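Local coordinates for TbpB (Actinobacillus pleuropneumoniae, PDB 3HOL), which probably binds host transferrin at the bacterial surface, as the lipoprotein component of a receptor through which the bacterium acquires iron, at residues Ala402-Glu407 / Leu421-Gly426; Val465-Val470 / Phe488-Glu493; Tyr88-Glu93 / Gly158-Asp163; Asn145-Thr150 / Ala167-Thr172; Leu81-Ser86 / Lys106-Ala111. One frame throughout, in Å; residues are numbered along the deposited sequence.

In the fold
The five contacts divide between the two lobes of an elongated, strand-rich chain. Interactions 5 and 3 start first, both on strand 84-91 of a five-stranded antiparallel sheet, centres about 22 Å apart. Segment 158-163 of interaction 3 lies in the loop between strands 119-133 and 171-178, which interaction 4 closes; the two touch, centres about 11 Å apart. Interactions 1 and 2 follow in the second barrel region, centres about 19 Å apart on one curled sheet. The centres of interactions 1 and 3 lie about 62 Å apart, across the chain's centre. Interaction 5 pairs strands within the five-stranded sheet, 3 joins it to a barrel loop, and 1, 2 and 4 fasten loops beside barrel strands.

Interaction 1 of 5, residues Ala402-Glu407 / Leu421-Gly426; sequences AGYRTE and LFDKNG
Arg-405 NH2 is gripped by two carbonyls of segment 421-426: a straight bond of 2.9 Å reaches Gly-426 O, in the guanidinium plane and on a carbonyl lone pair, and a weak one reaches Asp-423 O. That second oxygen also accepts Gly-426 N, closing a type II turn from Asp-423 to Gly-426, so the arginine clasps both ends of the turn. Its NE bonds to Gly-403 O at 2.9 Å, which fixes the rotation of the flat group. Bends at chi2 (147°) and chi3 (-82°) lay one face of the guanidinium on the Phe-422 ring, centres 4.3 Å apart and planes 23° from parallel. Tyr-404, the centre of an inverse gamma turn, takes Lys-424 CB over a ring face, 3.9 Å from the centroid, as a CH-pi contact. A water joins Tyr-404 OH to Asp-423 OD1, while Asp-423 OD2 is held by Trp-392. Asn-425 N donates to Ala-402 O at 2.7 Å and Phe-422 N to Arg-405 O at 2.9 Å. Beyond them, Thr-406 CG2 packs on Leu-421 CD2, beside Trp-382. This is a type II beta turn, held by an arginine, that follows strand 416-421 beside the start of strand 405-411 in the C-lobe beta barrel.

Interaction 2 of 5, residues Val465-Val470 / Phe488-Glu493; sequences VKFNDV and FHHKSE
Val-470 and His-490 make the nearest backbone approach, CA atoms 6.5 Å apart, too wide for a backbone ladder between the two segments, so the contact is left to side chains. Val-470 opens strand 470-477 and points its CB at the facing strand. Val-470 CG1, anti to the backbone N (chi1 179°), reaches that strand, 3.6 Å from His-489 O. Val-470 CG1 also lies 3.8 Å from His-490 CB and 4.1 Å from Phe-488 CB, so one branch spans three successive residues. The other branch, Val-470 CG2, is turned to the histidine and sits 4.0 Å from His-490 CB. His-490 has CG anti to its own N (chi1 -176°), which swings the imidazole towards the loop. There His-490 CD2 meets the phenyl edge, 4.0 Å from Phe-467 CE1, in plain van der Waals packing. The segments are tied to other neighbours by their backbones: Phe-467 to Thr-448 and Val-470 to Ala-446 on one side, Phe-488 to Ala-499 and His-490 to Val-497 on the other. Phe-467 and Phe-488 both rest on Val-497 of strand 495-508, and Phe-467 also reaches Val-386 of strand 375-387, while Phe-488 sets its ring edge-to-face with that of Phe-431.

Interaction 3 of 5, residues Tyr88-Glu93 / Gly158-Asp163; sequences YVIDGE and GLVSGD
Tyr-88 lays its ring over the backbone of Gly-162, where strand 84-91 of the five-stranded antiparallel sheet meets a short 3-10 turn in the barrel loop 158-163. The glycine CA stands over one face, 3.7 Å from the ring centroid and off-centre towards the rim: a CH-pi contact. It comes within 3.4 Å of Tyr-88 CZ, an approach made possible because no side chain intervenes. Tyr-88 CG lies between its backbone N and carbonyl carbon (chi1 48°), which tips the ring over the turn. Two residues on, Ile-90 slides antiparallel past Val-160, with Ile-90 CG2 3.9 Å from Val-160 CG1. The same valine methyl also touches Tyr-88 CB, so it wedges between the two strand side chains. Ile-90 CD1 extends on to Gly-162 C, 3.7 Å away. Ser-161 OG, beside the tyrosine, is bonded to Asp-127. Asp-163 OD2 accepts Val-160 N, bracing the turn, while Asp-163 OD1 pairs with Lys-100 and takes a water at 2.7 Å that leans weakly on Gly-92 O.

Interaction 4 of 5, residues Asn145-Thr150 / Ala167-Thr172; sequences NDDYYT and AKHKYT
Asp-147 and Lys-168 form a salt bridge on the solvent side of the contact, whereas Tyr-148 and Tyr-171 lie on its buried side. The lysine lies along the backbone of the facing loop, its CD 3.4 Å from Asp-146 O, and a bend at chi3 (68°) brings NZ to the carboxylate. Lys-168 NZ lies 3.0 Å from Asp-147 OD1, an oxygen whose placement is somewhat uncertain, and Lys-168 NZ makes a weak bond of 3.4 Å to Asp-147 OD2. Asp-146 is a second acidic group nearby, but its OD2 stays 5.5 Å from the lysine NZ, and it would contribute at most a longer-range attraction.

Further in, the ring of His-169 runs nearly parallel to that of Tyr-148, planes 8° apart, yet the two are slid so far that they hardly overlap, with centroids 5.3 Å apart. Asp-147 CB covers part of a Tyr-148 face from within its own segment. A water bridges the two tyrosine hydroxyls, 3.0 Å from Tyr-148 OH and 2.6 Å from Tyr-171 OH. Tyr-171 is wedged edge-to-face against Phe-128 and Trp-126 of strand 119-133, and its backbone pairs with Trp-126. Polar outside and aromatic within, this is a long interstrand loop folded back on the start of strand 171-178 in the N-lobe beta barrel.

Interaction 5 of 5, residues Leu81-Ser86 / Lys106-Ala111; sequences LQYVRS and KGNSPA
An antiparallel beta hairpin, strands 84-91 and 101-107 of the five-stranded sheet, reaches its open end where Val-84 pairs with Gly-107 and Arg-85 with Lys-106. The Arg-85 and Lys-106 pair is hydrogen-bonded both ways: Arg-85 N to Lys-106 O and Lys-106 N to Arg-85 O, each 2.8 Å. Val-84 and Gly-107 form the non-hydrogen-bonded pair, and their CA atoms come within 4.1 Å. On one face Val-84 packs against Ser-262 of the barrel strand 257-265. On the other, Arg-85 and Lys-106 stretch away to backbone carbonyls, the arginine to Leu-57 and Lys-75, the lysine NZ to Asn-54, Asn-56 and Asp-59. One further rung continues past the strands, Asn-108 N to Tyr-83 O at 2.9 Å. Asn-108 is turned so that its amide stands steeply across the Tyr-83 ring, the planes 73° apart, while ND2 is held by Gly-55 O. The amide oxygen OD1 then meets the tyrosine at its edge, in plane, 3.5 Å from CD1.

Interaction 1 of 5, residues Ala402-Glu407 / Leu421-Gly426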
# COMPACT_ATOMS: atom_id res chain seq x y z
N ALA A 402 -24.95 -24.99 9.60
CA ALA A 402 -25.40 -24.44 10.87
C ALA A 402 -24.57 -23.25 11.39
O ALA A 402 -24.89 -22.68 12.44
CB ALA A 402 -25.47 -25.55 11.95
N GLY A 403 -23.50 -22.88 10.70
CA GLY A 403 -22.60 -21.87 11.27
C GLY A 403 -23.02 -20.43 11.01
O GLY A 403 -24.21 -20.12 10.78
N TYR A 404 -22.02 -19.56 11.06
CA TYR A 404 -22.17 -18.13 10.77
C TYR A 404 -22.10 -17.94 9.26
O TYR A 404 -21.08 -17.48 8.71
CB TYR A 404 -21.08 -17.34 11.47
CG TYR A 404 -21.23 -17.37 12.98
CD1 TYR A 404 -22.18 -16.56 13.63
CD2 TYR A 404 -20.43 -18.21 13.76
CE1 TYR A 404 -22.33 -16.61 15.01
CE2 TYR A 404 -20.58 -18.27 15.14
CZ TYR A 404 -21.52 -17.47 15.76
OH TYR A 404 -21.65 -17.50 17.13
N ARG A 405 -23.18 -18.33 8.60
CA ARG A 405 -23.26 -18.37 7.16
C ARG A 405 -23.51 -16.98 6.54
O ARG A 405 -24.21 -16.15 7.12
CB ARG A 405 -24.42 -19.28 6.73
CG ARG A 405 -24.29 -20.76 7.16
CD ARG A 405 -25.68 -21.32 7.44
NE ARG A 405 -26.16 -20.97 8.79
CZ ARG A 405 -27.45 -20.92 9.16
NH1 ARG A 405 -28.42 -21.18 8.27
NH2 ARG A 405 -27.77 -20.63 10.42
N THR A 406 -23.00 -16.77 5.34
CA THR A 406 -23.52 -15.67 4.54
C THR A 406 -23.88 -16.24 3.19
O THR A 406 -23.28 -17.22 2.75
CB THR A 406 -22.49 -14.53 4.38
OG1 THR A 406 -21.30 -15.04 3.77
CG2 THR A 406 -22.11 -13.90 5.75
N GLU A 407 -24.87 -15.64 2.54
CA GLU A 407 -25.32 -16.05 1.21
C GLU A 407 -25.70 -14.80 0.47
O GLU A 407 -26.26 -13.88 1.06
CB GLU A 407 -26.58 -16.93 1.29
CG GLU A 407 -26.43 -18.12 2.21
CD GLU A 407 -27.72 -18.94 2.36
OE1 GLU A 407 -28.82 -18.43 2.02
OE2 GLU A 407 -27.60 -20.07 2.87
N LEU A 421 -27.17 -12.73 6.26
CA LEU A 421 -26.10 -13.08 7.18
C LEU A 421 -26.71 -13.72 8.40
O LEU A 421 -27.64 -13.15 8.99
CB LEU A 421 -25.25 -11.86 7.56
CG LEU A 421 -24.58 -11.12 6.40
CD1 LEU A 421 -25.46 -9.98 5.91
CD2 LEU A 421 -23.18 -10.60 6.79
N PHE A 422 -26.16 -14.87 8.79
CA PHE A 422 -26.82 -15.77 9.78
C PHE A 422 -26.07 -15.87 11.07
O PHE A 422 -24.84 -15.83 11.08
CB PHE A 422 -26.96 -17.21 9.21
CG PHE A 422 -28.03 -17.34 8.16
CD1 PHE A 422 -29.35 -17.65 8.53
CD2 PHE A 422 -27.75 -17.11 6.82
CE1 PHE A 422 -30.34 -17.73 7.58
CE2 PHE A 422 -28.75 -17.18 5.86
CZ PHE A 422 -30.05 -17.51 6.23
N ASP A 423 -26.83 -16.03 12.17
CA ASP A 423 -26.29 -16.47 13.45
C ASP A 423 -26.11 -17.99 13.39
O ASP A 423 -26.76 -18.68 12.57
CB ASP A 423 -27.24 -16.10 14.59
CG ASP A 423 -26.61 -16.28 15.96
OD1 ASP A 423 -25.43 -16.65 16.02
OD2 ASP A 423 -27.30 -16.04 16.97
N LYS A 424 -25.23 -18.53 14.24
CA LYS A 424 -25.07 -19.99 14.28
C LYS A 424 -26.41 -20.65 14.76
O LYS A 424 -27.10 -20.10 15.64
CB LYS A 424 -23.84 -20.39 15.10
CG LYS A 424 -24.10 -21.20 16.32
CD LYS A 424 -22.84 -21.44 17.11
CE LYS A 424 -21.99 -22.48 16.45
NZ LYS A 424 -21.21 -23.15 17.53
N ASN A 425 -26.81 -21.75 14.11
CA ASN A 425 -28.12 -22.42 14.36
C ASN A 425 -29.35 -21.57 14.03
O ASN A 425 -30.47 -21.93 14.37
CB ASN A 425 -28.19 -22.97 15.80
CG ASN A 425 -27.08 -23.97 16.07
OD1 ASN A 425 -26.76 -24.78 15.22
ND2 ASN A 425 -26.45 -23.89 17.23
N GLY A 426 -29.14 -20.44 13.34
CA GLY A 426 -30.22 -19.50 13.08
C GLY A 426 -31.09 -19.99 11.94
O GLY A 426 -30.57 -20.48 10.93
O HOH W 1 -23.84 -15.54 17.96

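Interaction 2 of 5, residues Val465-Val470 / Phe488-Glu493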
# COMPACT_ATOMS: atom_id res chain seq x y z
N VAL A 465 -32.64 -6.13 19.29
CA VAL A 465 -32.03 -5.07 18.49
C VAL A 465 -32.69 -4.99 17.11
O VAL A 465 -33.02 -6.02 16.51
CB VAL A 465 -30.51 -5.24 18.32
CG1 VAL A 465 -29.84 -5.38 19.65
CG2 VAL A 465 -30.18 -6.45 17.41
N LYS A 466 -32.86 -3.76 16.62
CA LYS A 466 -33.33 -3.53 15.24
C LYS A 466 -32.42 -2.54 14.51
O LYS A 466 -31.92 -1.58 15.11
CB LYS A 466 -34.76 -3.00 15.24
CG LYS A 466 -35.72 -3.90 16.00
CD LYS A 466 -37.09 -3.28 16.14
CE LYS A 466 -37.94 -4.11 17.10
NZ LYS A 466 -39.33 -3.58 17.24
N PHE A 467 -32.20 -2.78 13.22
CA PHE A 467 -31.45 -1.87 12.38
C PHE A 467 -32.19 -1.64 11.06
O PHE A 467 -32.75 -2.59 10.49
CB PHE A 467 -30.04 -2.43 12.11
CG PHE A 467 -29.15 -2.45 13.32
CD1 PHE A 467 -28.46 -1.29 13.72
CD2 PHE A 467 -29.01 -3.62 14.08
CE1 PHE A 467 -27.65 -1.31 14.88
CE2 PHE A 467 -28.19 -3.65 15.23
CZ PHE A 467 -27.51 -2.48 15.62
N ASN A 468 -32.22 -0.39 10.62
CA ASN A 468 -32.65 -0.05 9.26
C ASN A 468 -31.71 0.93 8.57
O ASN A 468 -31.09 1.76 9.25
CB ASN A 468 -34.06 0.54 9.27
CG ASN A 468 -35.08 -0.45 9.67
OD1 ASN A 468 -35.71 -1.10 8.81
ND2 ASN A 468 -35.24 -0.64 10.99
N ASP A 469 -31.62 0.85 7.24
CA ASP A 469 -30.89 1.84 6.43
C ASP A 469 -29.40 2.02 6.84
O ASP A 469 -28.83 3.13 6.71
CB ASP A 469 -31.66 3.20 6.40
CG ASP A 469 -32.48 3.43 5.09
OD1 ASP A 469 -32.41 2.60 4.15
OD2 ASP A 469 -33.18 4.47 4.99
N VAL A 470 -28.78 0.94 7.32
CA VAL A 470 -27.32 0.94 7.62
C VAL A 470 -26.54 0.79 6.33
O VAL A 470 -26.76 -0.15 5.57
CB VAL A 470 -26.95 -0.18 8.59
CG1 VAL A 470 -25.46 -0.21 8.88
CG2 VAL A 470 -27.75 -0.00 9.88
N PHE A 488 -20.18 -3.15 7.03
CA PHE A 488 -21.12 -2.14 7.44
C PHE A 488 -20.90 -1.90 8.92
O PHE A 488 -20.43 -2.79 9.63
CB PHE A 488 -22.57 -2.51 7.12
CG PHE A 488 -23.03 -3.90 7.63
CD1 PHE A 488 -23.68 -4.04 8.87
CD2 PHE A 488 -22.92 -5.04 6.81
CE1 PHE A 488 -24.16 -5.31 9.31
CE2 PHE A 488 -23.39 -6.32 7.24
CZ PHE A 488 -24.00 -6.45 8.48
N HIS A 489 -21.20 -0.68 9.35
CA HIS A 489 -21.15 -0.37 10.77
C HIS A 489 -22.13 0.75 11.11
O HIS A 489 -22.56 1.53 10.24
CB HIS A 489 -19.74 -0.03 11.22
CG HIS A 489 -19.18 1.17 10.53
ND1 HIS A 489 -18.70 1.14 9.24
CD2 HIS A 489 -19.04 2.46 10.95
CE1 HIS A 489 -18.28 2.34 8.89
NE2 HIS A 489 -18.48 3.16 9.92
N HIS A 490 -22.53 0.80 12.36
CA HIS A 490 -23.52 1.77 12.79
C HIS A 490 -23.45 1.87 14.30
O HIS A 490 -23.07 0.91 14.99
CB HIS A 490 -24.91 1.37 12.33
CG HIS A 490 -25.95 2.39 12.66
ND1 HIS A 490 -26.09 3.56 11.95
CD2 HIS A 490 -26.87 2.43 13.65
CE1 HIS A 490 -27.06 4.28 12.48
NE2 HIS A 490 -27.55 3.62 13.51
N LYS A 491 -23.77 3.06 14.81
CA LYS A 491 -23.75 3.29 16.25
C LYS A 491 -24.83 4.29 16.60
O LYS A 491 -24.94 5.35 15.97
CB LYS A 491 -22.37 3.78 16.67
CG LYS A 491 -22.24 4.21 18.12
CD LYS A 491 -20.88 4.81 18.37
CE LYS A 491 -20.79 5.51 19.71
NZ LYS A 491 -19.34 5.75 20.03
N SER A 492 -25.67 3.94 17.56
CA SER A 492 -26.65 4.87 18.14
C SER A 492 -27.13 4.31 19.47
O SER A 492 -26.65 3.27 19.91
CB SER A 492 -27.85 5.15 17.20
OG SER A 492 -28.84 4.13 17.27
N GLU A 493 -28.07 5.02 20.08
CA GLU A 493 -28.68 4.60 21.35
C GLU A 493 -29.47 3.27 21.20
O GLU A 493 -29.52 2.45 22.11
CB GLU A 493 -29.55 5.75 21.87
CG GLU A 493 -30.32 5.47 23.12
CD GLU A 493 -31.76 6.01 23.06
OE1 GLU A 493 -32.54 5.69 23.99
OE2 GLU A 493 -32.10 6.72 22.07

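Interaction 3 of 5, residues Tyr88-Glu93 / Gly158-Asp163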
# COMPACT_ATOMS: atom_id res chain seq x y z
N TYR A 88 17.06 14.94 0.45
CA TYR A 88 18.29 14.52 1.11
C TYR A 88 18.38 15.24 2.46
O TYR A 88 17.68 16.23 2.69
CB TYR A 88 19.51 14.87 0.22
CG TYR A 88 19.50 16.31 -0.32
CD1 TYR A 88 19.83 17.41 0.51
CD2 TYR A 88 19.11 16.56 -1.64
CE1 TYR A 88 19.77 18.73 0.01
CE2 TYR A 88 19.09 17.88 -2.16
CZ TYR A 88 19.43 18.93 -1.33
OH TYR A 88 19.40 20.18 -1.85
N VAL A 89 19.26 14.73 3.31
CA VAL A 89 19.57 15.29 4.62
C VAL A 89 21.09 15.15 4.63
O VAL A 89 21.60 14.05 4.79
CB VAL A 89 18.92 14.45 5.78
CG1 VAL A 89 19.41 14.91 7.19
CG2 VAL A 89 17.42 14.51 5.72
N ILE A 90 21.82 16.23 4.37
CA ILE A 90 23.28 16.12 4.27
C ILE A 90 24.03 17.23 5.01
O ILE A 90 23.44 18.25 5.40
CB ILE A 90 23.79 16.10 2.82
CG1 ILE A 90 23.53 17.46 2.12
CG2 ILE A 90 23.21 14.88 2.01
CD1 ILE A 90 24.03 17.58 0.62
N ASP A 91 25.32 16.99 5.24
CA ASP A 91 26.22 18.05 5.70
C ASP A 91 26.73 18.75 4.47
O ASP A 91 27.46 18.15 3.67
CB ASP A 91 27.40 17.43 6.48
CG ASP A 91 28.16 18.47 7.30
OD1 ASP A 91 28.09 19.67 6.97
OD2 ASP A 91 28.81 18.08 8.30
N GLY A 92 26.35 20.02 4.30
CA GLY A 92 26.85 20.80 3.15
C GLY A 92 28.27 21.35 3.31
O GLY A 92 28.80 22.00 2.42
N GLU A 93 28.89 21.09 4.45
CA GLU A 93 30.30 21.47 4.66
C GLU A 93 30.95 20.25 5.32
O GLU A 93 31.55 20.30 6.41
CB GLU A 93 30.40 22.73 5.55
CG GLU A 93 30.09 24.02 4.78
CD GLU A 93 30.01 25.26 5.71
OE1 GLU A 93 30.48 25.20 6.85
OE2 GLU A 93 29.46 26.29 5.30
N GLY A 158 30.47 9.89 -1.32
CA GLY A 158 29.53 9.84 -2.45
C GLY A 158 29.12 11.26 -2.81
O GLY A 158 28.94 12.10 -1.92
N LEU A 159 28.99 11.53 -4.12
CA LEU A 159 28.38 12.76 -4.59
C LEU A 159 26.86 12.74 -4.40
O LEU A 159 26.20 11.79 -4.84
CB LEU A 159 28.65 12.93 -6.07
CG LEU A 159 27.92 14.07 -6.82
CD1 LEU A 159 28.33 15.45 -6.27
CD2 LEU A 159 28.23 14.01 -8.29
N VAL A 160 26.30 13.81 -3.81
CA VAL A 160 24.85 13.95 -3.60
C VAL A 160 24.30 15.06 -4.50
O VAL A 160 25.00 16.04 -4.74
CB VAL A 160 24.53 14.29 -2.14
CG1 VAL A 160 23.03 14.08 -1.83
CG2 VAL A 160 25.33 13.36 -1.17
N SER A 161 23.06 14.92 -5.00
CA SER A 161 22.42 16.00 -5.78
C SER A 161 22.49 17.34 -5.01
O SER A 161 22.63 18.41 -5.61
CB SER A 161 20.95 15.68 -6.07
OG SER A 161 20.32 15.18 -4.89
N GLY A 162 22.41 17.27 -3.68
CA GLY A 162 22.47 18.46 -2.83
C GLY A 162 23.84 19.11 -2.75
O GLY A 162 23.98 20.23 -2.27
N ASP A 163 24.85 18.44 -3.30
CA ASP A 163 26.16 19.11 -3.51
C ASP A 163 26.20 20.03 -4.72
O ASP A 163 27.15 20.80 -4.86
CB ASP A 163 27.30 18.07 -3.61
CG ASP A 163 27.46 17.25 -2.32
OD1 ASP A 163 27.40 17.86 -1.22
OD2 ASP A 163 27.67 16.00 -2.41
O HOH W 2 28.56 20.17 -0.42

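Interaction 4 of 5, residues Asn145-Thr150 / Ala167-Thr172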
# COMPACT_ATOMS: atom_id res chain seq x y z
N ASN A 145 34.69 23.41 -9.43
CA ASN A 145 34.21 24.42 -8.50
C ASN A 145 32.98 25.17 -9.02
O ASN A 145 32.27 25.78 -8.24
CB ASN A 145 35.33 25.41 -8.14
CG ASN A 145 36.43 24.80 -7.24
OD1 ASN A 145 36.21 23.87 -6.44
ND2 ASN A 145 37.63 25.36 -7.36
N ASP A 146 32.73 25.16 -10.33
CA ASP A 146 31.52 25.84 -10.84
C ASP A 146 30.30 24.92 -10.76
O ASP A 146 29.16 25.39 -10.88
CB ASP A 146 31.70 26.34 -12.26
CG ASP A 146 32.92 27.27 -12.42
OD1 ASP A 146 33.28 27.92 -11.45
OD2 ASP A 146 33.47 27.33 -13.53
N ASP A 147 30.56 23.62 -10.57
CA ASP A 147 29.49 22.58 -10.58
C ASP A 147 29.03 22.17 -9.19
O ASP A 147 27.82 21.98 -8.99
CB ASP A 147 29.94 21.32 -11.33
CG ASP A 147 30.10 21.55 -12.80
OD1 ASP A 147 29.07 21.61 -13.49
OD2 ASP A 147 31.26 21.67 -13.26
N TYR A 148 29.99 22.03 -8.26
CA TYR A 148 29.70 21.48 -6.91
C TYR A 148 30.36 22.27 -5.77
O TYR A 148 31.38 22.96 -5.98
CB TYR A 148 30.15 20.01 -6.81
CG TYR A 148 29.62 19.15 -7.94
CD1 TYR A 148 28.28 18.73 -7.95
CD2 TYR A 148 30.46 18.74 -8.98
CE1 TYR A 148 27.77 17.94 -8.97
CE2 TYR A 148 29.94 17.93 -10.06
CZ TYR A 148 28.61 17.53 -10.01
OH TYR A 148 28.08 16.76 -11.01
N TYR A 149 29.77 22.15 -4.58
CA TYR A 149 30.30 22.82 -3.39
C TYR A 149 31.37 21.99 -2.67
O TYR A 149 31.63 22.19 -1.47
CB TYR A 149 29.17 23.16 -2.39
CG TYR A 149 28.08 24.06 -2.90
CD1 TYR A 149 28.27 25.43 -3.02
CD2 TYR A 149 26.82 23.53 -3.20
CE1 TYR A 149 27.24 26.26 -3.48
CE2 TYR A 149 25.79 24.32 -3.65
CZ TYR A 149 26.00 25.69 -3.78
OH TYR A 149 24.95 26.43 -4.22
N THR A 150 31.97 21.03 -3.37
CA THR A 150 33.00 20.17 -2.75
C THR A 150 34.04 19.80 -3.82
O THR A 150 33.83 20.09 -4.98
CB THR A 150 32.34 18.90 -2.08
OG1 THR A 150 33.29 18.23 -1.22
CG2 THR A 150 31.75 17.95 -3.12
N ALA A 167 23.19 26.99 -10.30
CA ALA A 167 23.54 27.68 -11.55
C ALA A 167 23.83 26.68 -12.67
O ALA A 167 23.59 26.97 -13.85
CB ALA A 167 24.76 28.61 -11.34
N LYS A 168 24.35 25.50 -12.32
CA LYS A 168 24.71 24.53 -13.35
C LYS A 168 23.91 23.21 -13.34
O LYS A 168 23.98 22.43 -14.28
CB LYS A 168 26.22 24.26 -13.34
CG LYS A 168 27.04 25.52 -13.80
CD LYS A 168 28.46 25.13 -14.18
CE LYS A 168 28.52 24.29 -15.44
NZ LYS A 168 29.88 23.65 -15.60
N HIS A 169 23.18 22.95 -12.26
CA HIS A 169 22.43 21.69 -12.13
C HIS A 169 21.07 21.90 -11.50
O HIS A 169 20.96 22.57 -10.47
CB HIS A 169 23.25 20.70 -11.32
CG HIS A 169 24.52 20.33 -12.00
ND1 HIS A 169 25.75 20.86 -11.65
CD2 HIS A 169 24.74 19.55 -13.08
CE1 HIS A 169 26.68 20.39 -12.47
NE2 HIS A 169 26.09 19.61 -13.36
N LYS A 170 20.03 21.36 -12.14
CA LYS A 170 18.71 21.33 -11.55
C LYS A 170 18.07 20.01 -11.96
O LYS A 170 17.86 19.76 -13.16
CB LYS A 170 17.86 22.48 -12.07
CG LYS A 170 16.69 22.78 -11.14
CD LYS A 170 15.45 23.35 -11.94
CE LYS A 170 14.34 23.89 -11.03
NZ LYS A 170 14.01 22.87 -10.00
N TYR A 171 17.81 19.15 -10.99
CA TYR A 171 17.36 17.81 -11.29
C TYR A 171 15.84 17.70 -11.25
O TYR A 171 15.22 17.69 -10.17
CB TYR A 171 17.98 16.84 -10.29
CG TYR A 171 19.49 16.98 -10.26
CD1 TYR A 171 20.27 16.53 -11.32
CD2 TYR A 171 20.12 17.60 -9.18
CE1 TYR A 171 21.65 16.66 -11.30
CE2 TYR A 171 21.51 17.74 -9.13
CZ TYR A 171 22.27 17.29 -10.19
OH TYR A 171 23.65 17.44 -10.13
N THR A 172 15.24 17.59 -12.42
CA THR A 172 13.77 17.64 -12.51
C THR A 172 13.24 16.35 -13.13
O THR A 172 13.95 15.69 -13.93
CB THR A 172 13.32 18.81 -13.44
OG1 THR A 172 13.91 18.64 -14.74
CG2 THR A 172 13.78 20.18 -12.84
O HOH W 3 25.20 16.25 -11.87

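Interaction 5 of 5, residues Leu81-Ser86 / Lys106-Ala111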
# COMPACT_ATOMS: atom_id res chain seq x y z
N LEU A 81 3.06 19.46 -2.50
CA LEU A 81 3.01 17.99 -2.36
C LEU A 81 2.30 17.65 -1.07
O LEU A 81 2.77 18.02 0.00
CB LEU A 81 4.43 17.37 -2.37
CG LEU A 81 5.15 17.55 -3.72
CD1 LEU A 81 6.56 16.98 -3.68
CD2 LEU A 81 4.34 16.85 -4.85
N GLN A 82 1.17 16.93 -1.17
CA GLN A 82 0.39 16.56 0.02
C GLN A 82 0.67 15.16 0.55
O GLN A 82 0.42 14.87 1.73
CB GLN A 82 -1.12 16.67 -0.30
CG GLN A 82 -1.57 18.05 -0.74
CD GLN A 82 -3.02 18.03 -1.08
OE1 GLN A 82 -3.38 17.92 -2.25
NE2 GLN A 82 -3.87 18.04 -0.06
N TYR A 83 1.18 14.28 -0.29
CA TYR A 83 1.22 12.85 0.09
C TYR A 83 2.61 12.26 -0.07
O TYR A 83 2.82 11.13 0.38
CB TYR A 83 0.27 12.04 -0.82
CG TYR A 83 -1.15 12.51 -0.68
CD1 TYR A 83 -1.87 12.26 0.51
CD2 TYR A 83 -1.80 13.21 -1.71
CE1 TYR A 83 -3.19 12.69 0.68
CE2 TYR A 83 -3.13 13.64 -1.57
CZ TYR A 83 -3.82 13.37 -0.35
OH TYR A 83 -5.14 13.79 -0.17
N VAL A 84 3.54 12.95 -0.73
CA VAL A 84 4.88 12.36 -0.94
C VAL A 84 6.00 13.36 -0.60
O VAL A 84 5.76 14.56 -0.55
CB VAL A 84 5.06 11.83 -2.40
CG1 VAL A 84 3.99 10.83 -2.76
CG2 VAL A 84 5.07 13.00 -3.46
N ARG A 85 7.21 12.87 -0.37
CA ARG A 85 8.38 13.78 -0.23
C ARG A 85 9.63 12.99 -0.56
O ARG A 85 9.80 11.87 -0.07
CB ARG A 85 8.52 14.32 1.22
CG ARG A 85 9.66 15.33 1.38
CD ARG A 85 9.73 15.93 2.80
NE ARG A 85 10.74 17.01 2.90
CZ ARG A 85 10.90 17.81 3.96
NH1 ARG A 85 10.08 17.68 5.03
NH2 ARG A 85 11.85 18.76 3.94
N SER A 86 10.50 13.56 -1.37
CA SER A 86 11.81 12.95 -1.57
C SER A 86 12.87 14.05 -1.40
O SER A 86 12.56 15.27 -1.45
CB SER A 86 11.87 12.29 -2.96
OG SER A 86 11.66 13.29 -3.96
N LYS A 106 9.53 9.19 0.68
CA LYS A 106 8.45 8.57 1.42
C LYS A 106 7.10 9.13 0.97
O LYS A 106 7.04 10.15 0.26
CB LYS A 106 8.62 8.82 2.92
CG LYS A 106 8.63 10.35 3.26
CD LYS A 106 8.27 10.64 4.72
CE LYS A 106 9.35 10.27 5.67
NZ LYS A 106 8.85 10.38 7.10
N GLY A 107 6.05 8.43 1.36
CA GLY A 107 4.67 8.85 1.10
C GLY A 107 3.70 8.32 2.14
O GLY A 107 4.01 7.38 2.88
N ASN A 108 2.50 8.90 2.18
CA ASN A 108 1.44 8.32 2.99
C ASN A 108 0.19 8.18 2.13
O ASN A 108 0.13 8.74 1.03
CB ASN A 108 1.13 9.19 4.22
CG ASN A 108 0.72 10.60 3.84
OD1 ASN A 108 -0.35 10.81 3.28
ND2 ASN A 108 1.58 11.58 4.14
N SER A 109 -0.79 7.45 2.63
CA SER A 109 -2.05 7.20 1.90
C SER A 109 -1.85 6.51 0.53
O SER A 109 -2.28 7.04 -0.49
CB SER A 109 -2.84 8.52 1.77
OG SER A 109 -4.06 8.26 1.10
N PRO A 110 -1.20 5.32 0.50
CA PRO A 110 -1.04 4.58 -0.76
C PRO A 110 -2.39 4.45 -1.50
O PRO A 110 -3.37 4.09 -0.87
CB PRO A 110 -0.58 3.18 -0.30
CG PRO A 110 0.07 3.43 1.08
CD PRO A 110 -0.74 4.54 1.68
N ALA A 111 -2.42 4.77 -2.79
CA ALA A 111 -3.70 4.98 -3.52
C ALA A 111 -4.62 3.77 -3.48
O ALA A 111 -4.18 2.65 -3.71
CB ALA A 111 -3.41 5.36 -5.01